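Local coordinates for phiAB6 tailspike (Unidentified phage, PDB 5JS4), which probably binds and cleaves the exopolysaccharide of Acinetobacter baumannii as a trimeric beta-helical phage tailspike, at residues A[244-249]-A[274-279]; A[265-270]-A[293-298]. All blocks are in the same frame, centred on the assembly; numbering follows the deposited sequence.

Contact 1: A[244-249]-A[274-279]; sequences ITVDNF and QNLYLG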
loop_
_atom_site.group_PDB
_atom_site.type_symbol
_atom_site.label_atom_id
_atom_site.label_comp_id
_atom_site.label_asym_id
_atom_site.label_seq_id
_atom_site.Cartn_x
_atom_site.Cartn_y
_atom_site.Cartn_z
ATOM N N ILE A 244 14.236 35.049 14.270
ATOM C CA ILE A 244 13.485 36.282 14.066
ATOM C C ILE A 244 12.030 35.898 13.805
ATOM O O ILE A 244 11.758 34.993 13.020
ATOM C CB ILE A 244 14.045 37.090 12.873
ATOM C CG1 ILE A 244 15.536 37.374 13.074
ATOM C CG2 ILE A 244 13.289 38.400 12.703
ATOM C CD1 ILE A 244 16.263 37.789 11.815
ATOM N N THR A 245 11.101 36.575 14.477
ATOM C CA THR A 245 9.669 36.308 14.322
ATOM C C THR A 245 8.925 37.605 14.032
ATOM O O THR A 245 9.520 38.682 14.010
ATOM C CB THR A 245 9.049 35.665 15.587
ATOM O OG1 THR A 245 8.812 36.671 16.578
ATOM C CG2 THR A 245 9.948 34.575 16.163
ATOM N N VAL A 246 7.617 37.499 13.828
ATOM C CA VAL A 246 6.780 38.684 13.643
ATOM C C VAL A 246 6.821 39.622 14.857
ATOM O O VAL A 246 6.589 40.821 14.716
ATOM C CB VAL A 246 5.317 38.326 13.286
ATOM C CG1 VAL A 246 5.258 37.654 11.919
ATOM C CG2 VAL A 246 4.668 37.454 14.357
ATOM N N ASP A 247 7.129 39.083 16.037
ATOM C CA ASP A 247 7.283 39.908 17.243
ATOM C C ASP A 247 8.384 40.958 17.084
ATOM O O ASP A 247 8.286 42.048 17.648
ATOM C CB ASP A 247 7.575 39.045 18.474
ATOM C CG ASP A 247 6.435 38.107 18.824
ATOM O OD1 ASP A 247 5.411 38.092 18.105
ATOM O OD2 ASP A 247 6.565 37.380 19.828
ATOM N N ASN A 248 9.416 40.636 16.303
ATOM C CA ASN A 248 10.502 41.582 16.027
ATOM C C ASN A 248 10.001 42.829 15.311
ATOM O O ASN A 248 10.621 43.882 15.401
ATOM C CB ASN A 248 11.609 40.959 15.167
ATOM C CG ASN A 248 12.525 40.044 15.950
ATOM O OD1 ASN A 248 13.682 40.372 16.212
ATOM N ND2 ASN A 248 12.029 38.883 16.296
ATOM N N PHE A 249 8.886 42.692 14.597
ATOM C CA PHE A 249 8.328 43.767 13.785
ATOM C C PHE A 249 7.068 44.374 14.398
ATOM O O PHE A 249 6.298 45.052 13.715
ATOM C CB PHE A 249 8.083 43.239 12.372
ATOM C CG PHE A 249 9.346 42.824 11.686
ATOM C CD1 PHE A 249 9.858 41.545 11.854
ATOM C CD2 PHE A 249 10.060 43.735 10.925
ATOM C CE1 PHE A 249 11.043 41.172 11.247
ATOM C CE2 PHE A 249 11.248 43.371 10.317
ATOM C CZ PHE A 249 11.740 42.087 10.476
ATOM N N GLN A 274 13.852 32.210 4.968
ATOM C CA GLN A 274 12.918 31.550 4.054
ATOM C C GLN A 274 11.467 31.616 4.511
ATOM O O GLN A 274 10.569 31.712 3.680
ATOM C CB GLN A 274 13.285 30.074 3.874
ATOM C CG GLN A 274 14.523 29.811 3.033
ATOM C CD GLN A 274 14.599 28.372 2.549
ATOM O OE1 GLN A 274 13.595 27.653 2.529
ATOM N NE2 GLN A 274 15.787 27.950 2.141
ATOM N N ASN A 275 11.248 31.529 5.822
ATOM C CA ASN A 275 9.908 31.420 6.386
ATOM C C ASN A 275 9.578 32.551 7.339
ATOM O O ASN A 275 10.476 33.174 7.914
ATOM C CB ASN A 275 9.760 30.090 7.138
ATOM C CG ASN A 275 10.065 28.879 6.271
ATOM O OD1 ASN A 275 10.719 27.930 6.713
ATOM N ND2 ASN A 275 9.598 28.904 5.036
ATOM N N LEU A 276 8.277 32.813 7.477
ATOM C CA LEU A 276 7.747 33.659 8.537
ATOM C C LEU A 276 7.506 32.797 9.771
ATOM O O LEU A 276 6.961 31.698 9.663
ATOM C CB LEU A 276 6.451 34.341 8.088
ATOM C CG LEU A 276 5.781 35.288 9.099
ATOM C CD1 LEU A 276 5.103 36.462 8.405
ATOM C CD2 LEU A 276 4.775 34.564 9.983
ATOM N N TYR A 277 7.925 33.302 10.929
ATOM C CA TYR A 277 7.765 32.609 12.208
ATOM C C TYR A 277 6.921 33.425 13.172
ATOM O O TYR A 277 6.998 34.655 13.198
ATOM C CB TYR A 277 9.132 32.326 12.840
ATOM C CG TYR A 277 9.960 31.389 12.007
ATOM C CD1 TYR A 277 10.795 31.877 11.011
ATOM C CD2 TYR A 277 9.882 30.012 12.184
ATOM C CE1 TYR A 277 11.547 31.025 10.228
ATOM C CE2 TYR A 277 10.626 29.148 11.402
ATOM C CZ TYR A 277 11.456 29.661 10.424
ATOM O OH TYR A 277 12.196 28.808 9.636
ATOM N N LEU A 278 6.115 32.728 13.963
ATOM C CA LEU A 278 5.396 33.349 15.065
ATOM C C LEU A 278 6.242 33.296 16.329
ATOM O O LEU A 278 7.147 32.468 16.447
ATOM C CB LEU A 278 4.070 32.633 15.306
ATOM C CG LEU A 278 3.120 32.532 14.114
ATOM C CD1 LEU A 278 1.847 31.822 14.541
ATOM C CD2 LEU A 278 2.800 33.902 13.523
ATOM N N GLY A 279 5.948 34.193 17.266
ATOM C CA GLY A 279 6.573 34.172 18.588
ATOM C C GLY A 279 6.073 33.008 19.422
ATOM O O GLY A 279 5.175 32.279 19.002
#

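Contact 2: A[265-270]-A[293-298]; sequences AYCDSA and KGKGLV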
loop_
_atom_site.group_PDB
_atom_site.type_symbol
_atom_site.label_atom_id
_atom_site.label_comp_id
_atom_site.label_asym_id
_atom_site.label_seq_id
_atom_site.Cartn_x
_atom_site.Cartn_y
_atom_site.Cartn_z
ATOM N N ALA A 265 5.686 43.714 7.324
ATOM C CA ALA A 265 7.027 44.243 7.565
ATOM C C ALA A 265 8.052 43.115 7.646
ATOM O O ALA A 265 9.152 43.223 7.103
ATOM C CB ALA A 265 7.049 45.072 8.839
ATOM N N TYR A 266 7.680 42.028 8.315
ATOM C CA TYR A 266 8.530 40.844 8.383
ATOM C C TYR A 266 8.873 40.336 6.982
ATOM O O TYR A 266 10.035 40.072 6.673
ATOM C CB TYR A 266 7.832 39.735 9.175
ATOM C CG TYR A 266 8.657 38.477 9.310
ATOM C CD1 TYR A 266 8.821 37.608 8.236
ATOM C CD2 TYR A 266 9.277 38.157 10.513
ATOM C CE1 TYR A 266 9.587 36.467 8.352
ATOM C CE2 TYR A 266 10.035 37.009 10.642
ATOM C CZ TYR A 266 10.186 36.170 9.555
ATOM O OH TYR A 266 10.935 35.030 9.673
ATOM N N CYS A 267 7.850 40.195 6.145
ATOM C CA CYS A 267 8.026 39.653 4.797
ATOM C C CYS A 267 8.769 40.608 3.863
ATOM O O CYS A 267 9.382 40.167 2.892
ATOM C CB CYS A 267 6.674 39.270 4.197
ATOM S SG CYS A 267 5.844 37.951 5.112
ATOM N N ASP A 268 8.711 41.906 4.159
ATOM C CA ASP A 268 9.412 42.923 3.370
ATOM C C ASP A 268 10.846 43.166 3.850
ATOM O O ASP A 268 11.624 43.833 3.165
ATOM C CB ASP A 268 8.644 44.248 3.415
ATOM C CG ASP A 268 7.281 44.168 2.749
ATOM O OD1 ASP A 268 6.972 43.156 2.084
ATOM O OD2 ASP A 268 6.513 45.138 2.892
ATOM N N SER A 269 11.194 42.625 5.018
ATOM C CA SER A 269 12.492 42.886 5.642
ATOM C C SER A 269 13.644 42.166 4.954
ATOM O O SER A 269 13.501 41.030 4.509
ATOM C CB SER A 269 12.463 42.470 7.118
ATOM O OG SER A 269 13.754 42.564 7.697
ATOM N N ALA A 270 14.796 42.832 4.912
ATOM C CA ALA A 270 16.041 42.249 4.407
ATOM C C ALA A 270 16.674 41.251 5.377
ATOM O O ALA A 270 17.614 40.547 5.014
ATOM C CB ALA A 270 17.038 43.357 4.114
ATOM N N LYS A 293 5.335 37.196 0.065
ATOM C CA LYS A 293 6.485 37.502 -0.788
ATOM C C LYS A 293 7.383 36.279 -0.985
ATOM O O LYS A 293 8.605 36.400 -1.020
ATOM C CB LYS A 293 7.312 38.660 -0.208
ATOM C CG LYS A 293 6.538 39.934 0.080
ATOM C CD LYS A 293 6.050 40.593 -1.197
ATOM C CE LYS A 293 5.506 41.989 -0.934
ATOM N NZ LYS A 293 6.585 42.996 -0.715
ATOM N N GLY A 294 6.772 35.101 -1.096
ATOM C CA GLY A 294 7.518 33.869 -1.336
ATOM C C GLY A 294 8.056 33.197 -0.087
ATOM O O GLY A 294 8.701 32.151 -0.178
ATOM N N LYS A 295 7.805 33.782 1.081
ATOM C CA LYS A 295 8.200 33.142 2.329
ATOM C C LYS A 295 7.184 32.078 2.706
ATOM O O LYS A 295 5.988 32.241 2.493
ATOM C CB LYS A 295 8.344 34.162 3.455
ATOM C CG LYS A 295 9.455 35.161 3.189
ATOM C CD LYS A 295 9.784 35.983 4.417
ATOM C CE LYS A 295 10.718 37.126 4.073
ATOM N NZ LYS A 295 12.086 36.677 3.682
ATOM N N GLY A 296 7.671 30.965 3.235
ATOM C CA GLY A 296 6.793 29.965 3.823
ATOM C C GLY A 296 6.281 30.429 5.173
ATOM O O GLY A 296 6.602 31.528 5.638
ATOM N N LEU A 297 5.497 29.574 5.811
ATOM C CA LEU A 297 4.812 29.933 7.039
ATOM C C LEU A 297 5.017 28.851 8.093
ATOM O O LEU A 297 4.643 27.698 7.885
ATOM C CB LEU A 297 3.324 30.137 6.748
ATOM C CG LEU A 297 2.411 30.571 7.893
ATOM C CD1 LEU A 297 2.910 31.835 8.578
ATOM C CD2 LEU A 297 1.003 30.781 7.360
ATOM N N VAL A 298 5.631 29.234 9.209
ATOM C CA VAL A 298 5.855 28.339 10.340
ATOM C C VAL A 298 5.183 28.939 11.572
ATOM O O VAL A 298 5.498 30.059 11.983
ATOM C CB VAL A 298 7.359 28.131 10.602
ATOM C CG1 VAL A 298 7.583 27.196 11.781
ATOM C CG2 VAL A 298 8.042 27.583 9.357
HETATM O O HOH W 1 14.581 38.764 3.590
#

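Contact 1: A[244-249]-A[274-279]
The backbones of Val246 and Tyr277 meet through one hydrogen bond, Val246 N to Tyr277 O at 3.0 Å, while the touching parts of 244-249 and 274-279 run 59° apart. This is the N-terminal end of a right-handed parallel beta-helix of the pectate lyase-like kind, where the loop ahead of helix 260-268 is pinned to strand 275-277, an early strand of the coil. The bond is fairly straight, 155° at the hydrogen, and it is made just where 244-249 turns into the 3-10 segment 246-248. Thr245 starts that turn: its OG1 accepts from Asp247 N at 3.0 Å, an ST turn, and also bonds Asn242 of the second subunit. With OG1 set between its own N and carbonyl carbon (chi1 79°), the methyl CG2 is left to lie 3.5 Å from Leu278 O, so this beta-branched residue serves the turn and the packing at once.

Val246 supplies the apolar part. Val246 CG1 sits against the fork of Leu276, 3.7 Å from Leu276 CD2 and as near its CD1, the two side chains crossing at about a right angle, whereas CG2 lies alongside Leu278 CD2. Short and forked, valine can fill both directions, and Phe263 of helix 260-268 packs on both Val246 and Leu278. Beyond the strand, Asp247 reaches Gly279, where the absence of a side chain lets the carboxylate come in close. Tyr284 OH ties the two together, bonded to both Asp247 OD1 and Gly279 N, while Asp247 OD2 rests 3.4 Å from Gly279 CA.

Contact 2: A[265-270]-A[293-298]
Asp268 and Lys293 form a salt bridge at the solvent-exposed side of this contact, and Lys295 passes the C-terminal end of helix 260-268 at Cys267. The first lysine is folded: its chain bends at chi2 (-67°) and again at chi4 (76°), and these two turns carry NZ to 2.8 Å from Asp268 OD1. The ammonium comes from above the carboxylate plane, 47° out of it. Gln264, one helical turn back, donates through NE2 to the same oxygen, so OD1 has two partners and the carboxylate is held against the helix. Charged residues suit this exposed position.

Lys295 behaves differently. It is extended as far as CE and bends only at its last torsion, so that its methylenes do the packing: Lys295 CD lies 4.0 Å from CE1 of Tyr266, at the ring edge and near its plane, and Lys295 CE is 3.5 Å from Cys267 O. A long aliphatic chain can thus cross buried ground and still deliver its charge to polar atoms. The ammonium is bonded to Gly273 O, in the loop after the helix, and a water 3.3 Å from Lys295 NZ connects it to Ser269 O. As backbone carbonyls gather here, the positive charge is probably well stabilised.

Tyr266 points its hydroxyl at the start of strand 275-277, bonding Asn275 O, and its side chain touches Tyr277, while Cys267 packs its small side chain on Leu276 and Leu292. Helix 260-268 is therefore laid across the end of the beta-helix, touching strand 275-277 directly, while the turn at 293-295 leads from beside the helix end into the neighbouring parallel strand 296-298.

How the contacts relate
Contacts 1 and 2 join different but adjoining elements at the N-terminal end of the beta-helix, their centres about 8 Å apart: loop 244-249 with strand 275-277, and helix 260-268 with the turn into strand 296-298. They come together because the helix packs on strand 275-277 and the two strands are parallel neighbours, linked by the backbone pair Leu276 N and Gly296 O. Contact 1 is the more apolar and buried: a backbone bond and aliphatic packing dominate it, and its loop touches the second subunit. Contact 2 grades from a buried lysine to an exposed salt bridge, so charge and water matter more. Both also reach the third subunit, through Gln274 and Gly294.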